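Local coordinates for sialidase B (Streptococcus pneumoniae serotype 4, PDB 4XHX), which cleaves terminal sialic acid residues from oligosaccharides, glycoproteins and glycolipids as an exo-alpha-sialidase of glycosyl hydrolase family 33, at residues N204-P209 / S221-R226; N448-C453 / F468-S473; N499-A504 / F517-T522. The protein carries 1 engineered substitution. All coordinates share one frame; numbering follows the deposited sequence.

Contact 1 of 3, residues N204-P209 / S221-R226; sequences NYFRIP and SSIDAR. With JKK (2-[(3-chlorobenzyl)amino]ethanesulfonic acid), chain B.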
loop_
_atom_site.group_PDB
_atom_site.type_symbol
_atom_site.label_atom_id
_atom_site.label_comp_id
_atom_site.label_asym_id
_atom_site.label_seq_id
_atom_site.Cartn_x
_atom_site.Cartn_y
_atom_site.Cartn_z
ATOM N N ASN A 204 8.741 4.519 5.196
ATOM C CA ASN A 204 7.654 5.160 5.917
ATOM C C ASN A 204 6.304 4.873 5.268
ATOM O O ASN A 204 5.253 5.120 5.873
ATOM C CB ASN A 204 7.890 6.670 6.013
ATOM C CG ASN A 204 7.159 7.294 7.176
ATOM O OD1 ASN A 204 6.821 6.612 8.141
ATOM N ND2 ASN A 204 6.916 8.599 7.100
ATOM N N TYR A 205 6.350 4.337 4.044
ATOM C CA TYR A 205 5.145 4.075 3.239
ATOM C C TYR A 205 5.139 2.675 2.632
ATOM O O TYR A 205 6.193 2.095 2.389
ATOM C CB TYR A 205 5.022 5.127 2.134
ATOM C CG TYR A 205 5.215 6.508 2.695
ATOM C CD1 TYR A 205 4.203 7.118 3.417
ATOM C CD2 TYR A 205 6.441 7.163 2.589
ATOM C CE1 TYR A 205 4.377 8.374 3.980
ATOM C CE2 TYR A 205 6.631 8.423 3.146
ATOM C CZ TYR A 205 5.592 9.027 3.835
ATOM O OH TYR A 205 5.766 10.278 4.396
ATOM N N PHE A 206 3.945 2.137 2.400
ATOM C CA PHE A 206 3.797 0.827 1.787
ATOM C C PHE A 206 2.600 0.820 0.847
ATOM O O PHE A 206 1.587 1.501 1.087
ATOM C CB PHE A 206 3.626 -0.268 2.855
ATOM C CG PHE A 206 4.752 -0.325 3.844
ATOM C CD1 PHE A 206 5.878 -1.094 3.587
ATOM C CD2 PHE A 206 4.692 0.410 5.018
ATOM C CE1 PHE A 206 6.932 -1.139 4.491
ATOM C CE2 PHE A 206 5.745 0.383 5.930
ATOM C CZ PHE A 206 6.862 -0.404 5.669
ATOM N N ARG A 207 2.726 0.061 -0.235
ATOM C CA ARG A 207 1.609 -0.173 -1.143
ATOM C C ARG A 207 1.737 -1.563 -1.747
ATOM O O ARG A 207 2.775 -2.210 -1.614
ATOM C CB ARG A 207 1.589 0.867 -2.268
ATOM C CG ARG A 207 0.908 2.176 -1.911
ATOM C CD ARG A 207 0.344 2.842 -3.184
ATOM N NE ARG A 207 -0.670 2.014 -3.845
ATOM C CZ ARG A 207 -1.206 2.311 -5.031
ATOM N NH1 ARG A 207 -0.816 3.407 -5.675
ATOM N NH2 ARG A 207 -2.126 1.518 -5.577
ATOM N N ILE A 208 0.688 -1.990 -2.445
ATOM C CA ILE A 208 0.712 -3.224 -3.221
ATOM C C ILE A 208 0.930 -4.490 -2.350
ATOM O O ILE A 208 1.880 -5.231 -2.559
ATOM C CB ILE A 208 1.782 -3.147 -4.370
ATOM C CG1 ILE A 208 1.901 -1.721 -4.976
ATOM C CG2 ILE A 208 1.478 -4.148 -5.450
ATOM C CD1 ILE A 208 0.619 -1.146 -5.586
ATOM N N PRO A 209 0.041 -4.734 -1.362
ATOM C CA PRO A 209 0.165 -5.933 -0.524
ATOM C C PRO A 209 -0.114 -7.212 -1.302
ATOM O O PRO A 209 -0.928 -7.197 -2.241
ATOM C CB PRO A 209 -0.954 -5.747 0.503
ATOM C CG PRO A 209 -1.989 -4.914 -0.216
ATOM C CD PRO A 209 -1.136 -3.927 -0.979
ATOM N N SER A 221 3.571 -12.889 3.036
ATOM C CA SER A 221 3.112 -11.623 2.475
ATOM C C SER A 221 4.272 -10.864 1.867
ATOM O O SER A 221 5.363 -10.855 2.428
ATOM C CB SER A 221 2.462 -10.771 3.568
ATOM O OG SER A 221 2.134 -9.479 3.097
ATOM N N SER A 222 4.046 -10.247 0.710
ATOM C CA SER A 222 5.020 -9.309 0.157
ATOM C C SER A 222 4.351 -7.960 -0.066
ATOM O O SER A 222 3.119 -7.846 0.012
ATOM C CB SER A 222 5.681 -9.832 -1.130
ATOM O OG SER A 222 4.757 -9.948 -2.191
ATOM N N ILE A 223 5.158 -6.941 -0.343
ATOM C CA ILE A 223 4.655 -5.582 -0.419
ATOM C C ILE A 223 5.722 -4.693 -1.038
ATOM O O ILE A 223 6.907 -5.044 -1.023
ATOM C CB ILE A 223 4.323 -5.071 1.004
ATOM C CG1 ILE A 223 3.498 -3.775 0.954
ATOM C CG2 ILE A 223 5.608 -4.891 1.806
ATOM C CD1 ILE A 223 2.415 -3.683 2.004
ATOM N N ASP A 224 5.300 -3.566 -1.610
ATOM C CA ASP A 224 6.212 -2.483 -1.979
ATOM C C ASP A 224 6.612 -1.745 -0.705
ATOM O O ASP A 224 5.755 -1.133 -0.066
ATOM C CB ASP A 224 5.493 -1.450 -2.872
ATOM C CG ASP A 224 5.423 -1.853 -4.341
ATOM O OD1 ASP A 224 5.417 -3.066 -4.676
ATOM O OD2 ASP A 224 5.363 -0.931 -5.175
ATOM N N ALA A 225 7.889 -1.774 -0.334
ATOM C CA ALA A 225 8.389 -0.858 0.688
ATOM C C ALA A 225 8.782 0.453 -0.000
ATOM O O ALA A 225 9.807 0.521 -0.665
ATOM C CB ALA A 225 9.575 -1.462 1.429
ATOM N N ARG A 226 7.953 1.486 0.130
ATOM C CA ARG A 226 8.157 2.700 -0.661
ATOM C C ARG A 226 8.718 3.860 0.175
ATOM O O ARG A 226 8.111 4.304 1.145
ATOM C CB ARG A 226 6.856 3.108 -1.374
ATOM C CG ARG A 226 6.238 2.007 -2.233
ATOM C CD ARG A 226 5.135 2.556 -3.125
ATOM N NE ARG A 226 4.750 1.599 -4.161
ATOM C CZ ARG A 226 3.920 1.868 -5.170
ATOM N NH1 ARG A 226 3.377 3.083 -5.305
ATOM N NH2 ARG A 226 3.643 0.925 -6.059
HETATM C CAE JKK B . 4.677 -0.802 -12.791
HETATM C CAF JKK B . 5.478 0.389 -12.782
HETATM C CAG JKK B . 3.275 -0.688 -12.679
HETATM C CAH JKK B . 3.491 1.773 -12.558
HETATM C CAI JKK B . -0.589 1.431 -10.948
HETATM C CAJ JKK B . -0.993 1.892 -9.567
HETATM C CAK JKK B . 1.176 0.733 -12.432
HETATM C CAM JKK B . 4.889 1.656 -12.666
HETATM C CAN JKK B . 2.682 0.586 -12.576
HETATM N NAL JKK B . 0.801 1.094 -11.080
HETATM O OAA JKK B . -3.600 2.410 -10.178
HETATM O OAB JKK B . -2.042 4.289 -10.015
HETATM O OAC JKK B . -2.777 3.199 -8.016
HETATM S SAO JKK B . -2.423 3.003 -9.422
HETATM CL CL JKK B . 5.874 3.096 -12.658
#
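Y205-R207 and D224-R226 run antiparallel, with Y205-R226 and R207-D224 as hydrogen-bonded pairs and F206-A225 a non-hydrogen-bonded pair between them. The bond from R226 N to Y205 O is 2.9 Å long, whereas Y205 N reaches R226 O only weakly. On the face that carries R207 and R226 the two arginines lie against each other without pairing: the CD of R207 sits over one face of the R226 guanidinium, 3.7 Å from R226 NH1. R226 is extended and turns its guanidinium side-on to D224, so that NE and NH2 both grip OD2, with R226 NH2 to D224 OD2 at 2.7 Å. I208 covers this salt bridge with its CG1, 3.3 Å from R226 NH2; a branched aliphatic chain suits a spot where the polar atoms already have partners. The third carbon-carbon torsion of R207 bends its chain (chi3 62°), and its NH1 and NH2 both reach one sulfonate oxygen of the bound ligand, R207 NH2 lying 3.0 Å from JKK OAC. An arginine here fits its inferred role in binding the substrate carboxylate, as in other sialidases. On the other face F206 packs by its CB on I223 CD1 at 3.7 Å and by its ring carbon CE1 near A225 CB. E631 of strand 626-631 makes a salt bridge with R207 NE, and D232, probably the acid/base residue, one with R226 NH1. Strands 205-213 and 219-226 are the first two of a four-stranded antiparallel propeller blade, 205-213 forming the edge by the ligand site; 237-244 follows 219-226, and strand 286-294 packs on I208, D224 and R226.

Contact 2 of 3, residues N448-C453 / F468-S473; sequences NGTYLC and FATYTS. With JKK (2-[(3-chlorobenzyl)amino]ethanesulfonic acid), chain B.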
loop_
_atom_site.group_PDB
_atom_site.type_symbol
_atom_site.label_atom_id
_atom_site.label_comp_id
_atom_site.label_asym_id
_atom_site.label_seq_id
_atom_site.Cartn_x
_atom_site.Cartn_y
_atom_site.Cartn_z
ATOM N N ASN A 448 8.799 -3.433 -25.316
ATOM C CA ASN A 448 9.163 -3.385 -23.902
ATOM C C ASN A 448 8.412 -4.476 -23.149
ATOM O O ASN A 448 7.410 -4.999 -23.632
ATOM C CB ASN A 448 8.945 -1.999 -23.278
ATOM C CG ASN A 448 7.484 -1.689 -23.023
ATOM O OD1 ASN A 448 6.662 -1.711 -23.943
ATOM N ND2 ASN A 448 7.150 -1.405 -21.763
ATOM N N GLY A 449 8.910 -4.836 -21.978
ATOM C CA GLY A 449 8.370 -5.976 -21.267
ATOM C C GLY A 449 6.975 -5.735 -20.738
ATOM O O GLY A 449 6.479 -4.606 -20.729
ATOM N N THR A 450 6.327 -6.806 -20.300
ATOM C CA THR A 450 4.995 -6.673 -19.733
ATOM C C THR A 450 5.078 -6.255 -18.264
ATOM O O THR A 450 6.161 -6.219 -17.672
ATOM C CB THR A 450 4.181 -7.967 -19.900
ATOM O OG1 THR A 450 4.811 -9.034 -19.180
ATOM C CG2 THR A 450 4.104 -8.335 -21.374
ATOM N N TYR A 451 3.929 -5.931 -17.690
ATOM C CA TYR A 451 3.849 -5.468 -16.317
ATOM C C TYR A 451 3.275 -6.570 -15.438
ATOM O O TYR A 451 2.203 -7.099 -15.730
ATOM C CB TYR A 451 2.992 -4.195 -16.259
ATOM C CG TYR A 451 3.722 -3.024 -16.866
ATOM C CD1 TYR A 451 4.644 -2.308 -16.114
ATOM C CD2 TYR A 451 3.533 -2.663 -18.192
ATOM C CE1 TYR A 451 5.340 -1.264 -16.649
ATOM C CE2 TYR A 451 4.232 -1.610 -18.744
ATOM C CZ TYR A 451 5.136 -0.913 -17.964
ATOM O OH TYR A 451 5.848 0.147 -18.475
ATOM N N LEU A 452 3.994 -6.938 -14.380
ATOM C CA LEU A 452 3.525 -8.016 -13.511
ATOM C C LEU A 452 2.199 -7.656 -12.846
ATOM O O LEU A 452 1.988 -6.520 -12.428
ATOM C CB LEU A 452 4.571 -8.355 -12.446
ATOM C CG LEU A 452 4.316 -9.612 -11.614
ATOM C CD1 LEU A 452 4.436 -10.867 -12.444
ATOM C CD2 LEU A 452 5.240 -9.676 -10.419
ATOM N N CYS A 453 1.292 -8.621 -12.766
ATOM C CA CYS A 453 0.075 -8.426 -11.991
ATOM C C CYS A 453 0.378 -8.741 -10.546
ATOM O O CYS A 453 0.717 -9.876 -10.216
ATOM C CB CYS A 453 -1.046 -9.329 -12.502
ATOM S SG CYS A 453 -1.472 -9.044 -14.248
ATOM N N PHE A 468 2.097 -16.917 -13.796
ATOM C CA PHE A 468 2.021 -15.538 -13.344
ATOM C C PHE A 468 1.381 -14.688 -14.429
ATOM O O PHE A 468 1.820 -14.698 -15.576
ATOM C CB PHE A 468 3.405 -14.980 -13.022
ATOM C CG PHE A 468 3.959 -15.425 -11.687
ATOM C CD1 PHE A 468 3.540 -14.825 -10.511
ATOM C CD2 PHE A 468 4.927 -16.420 -11.612
ATOM C CE1 PHE A 468 4.070 -15.216 -9.276
ATOM C CE2 PHE A 468 5.457 -16.810 -10.374
ATOM C CZ PHE A 468 5.028 -16.201 -9.213
ATOM N N ALA A 469 0.347 -13.941 -14.069
ATOM C CA ALA A 469 -0.286 -13.047 -15.026
ATOM C C ALA A 469 0.527 -11.768 -15.122
ATOM O O ALA A 469 1.053 -11.264 -14.113
ATOM C CB ALA A 469 -1.729 -12.741 -14.619
ATOM N N THR A 470 0.656 -11.269 -16.345
ATOM C CA THR A 470 1.223 -9.950 -16.593
ATOM C C THR A 470 0.325 -9.249 -17.611
ATOM O O THR A 470 -0.535 -9.887 -18.226
ATOM C CB THR A 470 2.652 -10.019 -17.162
ATOM O OG1 THR A 470 2.616 -10.448 -18.534
ATOM C CG2 THR A 470 3.532 -10.965 -16.341
ATOM N N TYR A 471 0.512 -7.945 -17.792
ATOM C CA TYR A 471 -0.290 -7.219 -18.773
ATOM C C TYR A 471 0.555 -6.274 -19.616
ATOM O O TYR A 471 1.614 -5.805 -19.199
ATOM C CB TYR A 471 -1.447 -6.449 -18.106
ATOM C CG TYR A 471 -1.017 -5.308 -17.202
ATOM C CD1 TYR A 471 -0.834 -4.011 -17.698
ATOM C CD2 TYR A 471 -0.815 -5.519 -15.852
ATOM C CE1 TYR A 471 -0.442 -2.970 -16.861
ATOM C CE2 TYR A 471 -0.429 -4.502 -15.022
ATOM C CZ TYR A 471 -0.243 -3.232 -15.515
ATOM O OH TYR A 471 0.147 -2.239 -14.638
ATOM N N THR A 472 0.075 -6.012 -20.818
ATOM C CA THR A 472 0.660 -4.994 -21.672
ATOM C C THR A 472 -0.509 -4.448 -22.494
ATOM O O THR A 472 -1.656 -4.859 -22.280
ATOM C CB THR A 472 1.829 -5.572 -22.541
ATOM O OG1 THR A 472 2.475 -4.519 -23.268
ATOM C CG2 THR A 472 1.328 -6.643 -23.511
ATOM N N SER A 473 -0.254 -3.515 -23.404
ATOM C CA SER A 473 -1.362 -2.934 -24.153
ATOM C C SER A 473 -2.024 -3.976 -25.047
ATOM O O SER A 473 -1.353 -4.675 -25.805
ATOM C CB SER A 473 -0.923 -1.729 -24.980
ATOM O OG SER A 473 -2.047 -1.155 -25.628
HETATM C CAE JKK B . 4.677 -0.802 -12.791
HETATM C CAF JKK B . 5.478 0.389 -12.782
HETATM C CAG JKK B . 3.275 -0.688 -12.679
HETATM C CAH JKK B . 3.491 1.773 -12.558
HETATM C CAI JKK B . -0.589 1.431 -10.948
HETATM C CAJ JKK B . -0.993 1.892 -9.567
HETATM C CAK JKK B . 1.176 0.733 -12.432
HETATM C CAM JKK B . 4.889 1.656 -12.666
HETATM C CAN JKK B . 2.682 0.586 -12.576
HETATM N NAL JKK B . 0.801 1.094 -11.080
HETATM O OAA JKK B . -3.600 2.410 -10.178
HETATM O OAB JKK B . -2.042 4.289 -10.015
HETATM O OAC JKK B . -2.777 3.199 -8.016
HETATM S SAO JKK B . -2.423 3.003 -9.422
HETATM CL CL JKK B . 5.874 3.096 -12.658
HETATM O O HOH W 1 4.140 -3.380 -21.653
HETATM O O HOH W 2 1.261 -11.982 -11.235
#
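T470 OG1 has two polar partners: it accepts from T450 OG1, 2.7 Å away, and is also hydrogen-bonded to T477 O of strand 475-481. Threonine suits both places, because each hydroxyl sits between its own backbone N and carbonyl carbon, which brings the two OG1 atoms together; T450 CG2 packs on T472 CB and T470 CG2 on L452 CD1. The pair stands at the mouth of the beta hairpin 451-459/466-472 of a propeller sheet, T450 just before strand 451-459 and T470 on strand 466-472. Here Y451 and Y471 form a hydrogen-bonded antiparallel pair and L452 and T470 a non-hydrogen-bonded one. Y451 N meets Y471 O at 2.8 Å in a nearly straight bond of 169°, and C453 N continues the ladder to A469 O.

On the face of the two tyrosines, the ring of Y471 is folded back under its neighbour by a chi1 of 66°. The CB of Y451 lies over one face of that ring, 3.6 Å from its centroid, a CH-pi contact, while the two rings, planes 28° apart, are slid so far past each other that they barely overlap. C453 SG comes to the edge of the same ring, 3.9 Å from Y471 CD2, a sulfur-aromatic contact. A tyrosine thus offers a flat apolar surface here and also lines the ligand site. On the opposite face L452 CD1 rests near the CB of F468, and L452 and F468 pack on L304 of strand 301-308 and S291 of strand 286-294. The ligand's chlorobenzyl ring approaches the Y451 ring obliquely, with Y451 CD1 3.6 Å from JKK CAE.

Contact 3 of 3, residues N499-A504 / F517-T522; sequences NATAEA and FFRTTT. With JKK (2-[(3-chlorobenzyl)amino]ethanesulfonic acid), chain B.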
loop_
_atom_site.group_PDB
_atom_site.type_symbol
_atom_site.label_atom_id
_atom_site.label_comp_id
_atom_site.label_asym_id
_atom_site.label_seq_id
_atom_site.Cartn_x
_atom_site.Cartn_y
_atom_site.Cartn_z
ATOM N N ASN A 499 -3.945 0.131 -23.719
ATOM C CA ASN A 499 -3.347 0.820 -22.575
ATOM C C ASN A 499 -4.133 0.763 -21.260
ATOM O O ASN A 499 -4.099 1.706 -20.462
ATOM C CB ASN A 499 -3.007 2.270 -22.937
ATOM C CG ASN A 499 -1.793 2.372 -23.841
ATOM O OD1 ASN A 499 -1.894 2.778 -25.000
ATOM N ND2 ASN A 499 -0.633 2.000 -23.310
ATOM N N ALA A 500 -4.835 -0.339 -21.031
ATOM C CA ALA A 500 -5.436 -0.560 -19.730
ATOM C C ALA A 500 -4.356 -1.003 -18.741
ATOM O O ALA A 500 -3.320 -1.548 -19.124
ATOM C CB ALA A 500 -6.549 -1.594 -19.811
ATOM N N THR A 501 -4.593 -0.727 -17.471
ATOM C CA THR A 501 -3.795 -1.297 -16.401
ATOM C C THR A 501 -4.537 -2.572 -15.993
ATOM O O THR A 501 -5.264 -2.590 -15.006
ATOM C CB THR A 501 -3.680 -0.290 -15.241
ATOM O OG1 THR A 501 -3.165 0.939 -15.762
ATOM C CG2 THR A 501 -2.751 -0.786 -14.155
ATOM N N ALA A 502 -4.379 -3.622 -16.796
ATOM C CA ALA A 502 -5.202 -4.817 -16.669
ATOM C C ALA A 502 -4.652 -5.788 -15.621
ATOM O O ALA A 502 -4.224 -6.908 -15.939
ATOM C CB ALA A 502 -5.339 -5.503 -18.012
ATOM N N GLU A 503 -4.666 -5.342 -14.375
ATOM C CA GLU A 503 -4.182 -6.143 -13.261
ATOM C C GLU A 503 -5.134 -7.318 -13.097
ATOM O O GLU A 503 -6.340 -7.129 -12.896
ATOM C CB GLU A 503 -4.088 -5.288 -11.993
ATOM C CG GLU A 503 -2.968 -4.235 -12.054
ATOM C CD GLU A 503 -3.156 -3.099 -11.066
ATOM O OE1 GLU A 503 -2.157 -2.398 -10.763
ATOM O OE2 GLU A 503 -4.302 -2.900 -10.599
ATOM N N ALA A 504 -4.578 -8.524 -13.225
ATOM C CA ALA A 504 -5.357 -9.756 -13.298
ATOM C C ALA A 504 -4.932 -10.754 -12.227
ATOM O O ALA A 504 -3.741 -10.910 -11.940
ATOM C CB ALA A 504 -5.206 -10.392 -14.675
ATOM N N PHE A 517 -9.826 -12.814 -13.149
ATOM C CA PHE A 517 -10.573 -11.565 -12.978
ATOM C C PHE A 517 -9.623 -10.396 -13.154
ATOM O O PHE A 517 -8.495 -10.429 -12.657
ATOM C CB PHE A 517 -11.263 -11.509 -11.609
ATOM C CG PHE A 517 -12.193 -12.665 -11.356
ATOM C CD1 PHE A 517 -13.506 -12.632 -11.815
ATOM C CD2 PHE A 517 -11.746 -13.797 -10.685
ATOM C CE1 PHE A 517 -14.358 -13.717 -11.607
ATOM C CE2 PHE A 517 -12.593 -14.883 -10.466
ATOM C CZ PHE A 517 -13.900 -14.844 -10.918
ATOM N N PHE A 518 -10.051 -9.365 -13.880
ATOM C CA PHE A 518 -9.135 -8.256 -14.114
ATOM C C PHE A 518 -9.740 -6.865 -14.172
ATOM O O PHE A 518 -10.914 -6.677 -14.523
ATOM C CB PHE A 518 -8.183 -8.512 -15.307
ATOM C CG PHE A 518 -8.861 -8.649 -16.653
ATOM C CD1 PHE A 518 -9.358 -9.879 -17.079
ATOM C CD2 PHE A 518 -8.931 -7.567 -17.525
ATOM C CE1 PHE A 518 -9.957 -10.018 -18.328
ATOM C CE2 PHE A 518 -9.525 -7.693 -18.785
ATOM C CZ PHE A 518 -10.035 -8.916 -19.192
ATOM N N ARG A 519 -8.890 -5.911 -13.805
ATOM C CA ARG A 519 -9.153 -4.479 -13.857
ATOM C C ARG A 519 -9.262 -4.011 -15.296
ATOM O O ARG A 519 -8.501 -4.456 -16.155
ATOM C CB ARG A 519 -7.984 -3.755 -13.182
ATOM C CG ARG A 519 -8.073 -2.234 -13.153
ATOM C CD ARG A 519 -6.845 -1.683 -12.454
ATOM N NE ARG A 519 -6.677 -0.247 -12.642
ATOM C CZ ARG A 519 -5.801 0.478 -11.949
ATOM N NH1 ARG A 519 -5.021 -0.109 -11.042
ATOM N NH2 ARG A 519 -5.705 1.780 -12.164
ATOM N N THR A 520 -10.207 -3.119 -15.562
ATOM C CA THR A 520 -10.382 -2.579 -16.909
ATOM C C THR A 520 -10.528 -1.059 -16.871
ATOM O O THR A 520 -10.257 -0.421 -15.855
ATOM C CB THR A 520 -11.653 -3.134 -17.574
ATOM O OG1 THR A 520 -12.809 -2.575 -16.936
ATOM C CG2 THR A 520 -11.702 -4.672 -17.496
ATOM N N THR A 521 -11.001 -0.484 -17.968
ATOM C CA THR A 521 -11.306 0.943 -17.970
ATOM C C THR A 521 -12.798 1.218 -18.175
ATOM O O THR A 521 -13.183 2.320 -18.547
ATOM C CB THR A 521 -10.493 1.665 -19.034
ATOM O OG1 THR A 521 -10.768 1.078 -20.305
ATOM C CG2 THR A 521 -8.995 1.528 -18.737
ATOM N N THR A 522 -13.635 0.216 -17.920
ATOM C CA THR A 522 -15.060 0.319 -18.224
ATOM C C THR A 522 -15.937 0.567 -17.001
ATOM O O THR A 522 -17.154 0.745 -17.137
ATOM C CB THR A 522 -15.589 -0.968 -18.891
ATOM O OG1 THR A 522 -15.470 -2.058 -17.970
ATOM C CG2 THR A 522 -14.814 -1.285 -20.160
HETATM C CAE JKK B . 4.677 -0.802 -12.791
HETATM C CAF JKK B . 5.478 0.389 -12.782
HETATM C CAG JKK B . 3.275 -0.688 -12.679
HETATM C CAH JKK B . 3.491 1.773 -12.558
HETATM C CAI JKK B . -0.589 1.431 -10.948
HETATM C CAJ JKK B . -0.993 1.892 -9.567
HETATM C CAK JKK B . 1.176 0.733 -12.432
HETATM C CAM JKK B . 4.889 1.656 -12.666
HETATM C CAN JKK B . 2.682 0.586 -12.576
HETATM N NAL JKK B . 0.801 1.094 -11.080
HETATM O OAA JKK B . -3.600 2.410 -10.178
HETATM O OAB JKK B . -2.042 4.289 -10.015
HETATM O OAC JKK B . -2.777 3.199 -8.016
HETATM S SAO JKK B . -2.423 3.003 -9.422
HETATM CL CL JKK B . 5.874 3.096 -12.658
#
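The R519 guanidinium has the CG2 of T501 over the centre of one face, 3.9 Å above its plane, and E503 OE2 and the sulfonate oxygen OAA of the bound ligand JKK at its edge. R519 NH1 serves both edge partners, with E503 OE2 at 2.9 Å in a salt bridge and JKK OAA at 3.0 Å, and R519 NH2 adds a second bond to the same sulfonate oxygen. The carboxylate is turned 73° against the guanidinium, and NH1 approaches OE2 from above the carboxylate plane, so one nitrogen, not a flat pair, carries the bridge. Chi1 of 179° sends R519 away from its backbone N and the chain stays straight to NE, which lays its CD against T501 O and sets it side by side with E503, both pointing into the pocket. NE is held by Y551 O, outside the two segments.

Behind these tips the backbones clasp: R519 N donates to E503 O at 3.0 Å and 169°, and A504 pairs with F518 as an antiparallel non-hydrogen-bonded pair. Alanine suits positions 502 and 504, where the backbones come close: A504 CB meets F518 CB at 3.6 Å and A502 CB lies near the F518 ring; L476 of the neighbouring sheet packs on A502, A504 and F518.

E503 OE1 hydrogen-bonds to the OH of Y615, the probable nucleophile. With R207 and R581, R519 fits the arginine triad that binds the sialic acid carboxylate in sialidases, and the E503-Y615 pair fits the tyrosine and glutamate of the sialidase active site.

All three contacts are mainly buried and border the pocket of one bound ligand, yet they come from different propeller sheets. Contacts 1 and 2 each lie in a beta hairpin, whereas contact 3 pairs a loop with the end of strand 513-518 and reaches the surface at T521. Contact 1, nearest the chain centre, and contact 3 supply arginines to the sulfonate and bury salt bridges; contact 2 turns two tyrosines to the chlorobenzyl end, while its threonine hydroxyls and hydrocarbon serve the sheet itself. Contacts 2 and 3 touch directly, through S473 with N499 and Y471 with T501; contact 1 touches neither (nearest atoms about 7 Å from contact 2 and about 6 Å from contact 3) and shares the ligand with both.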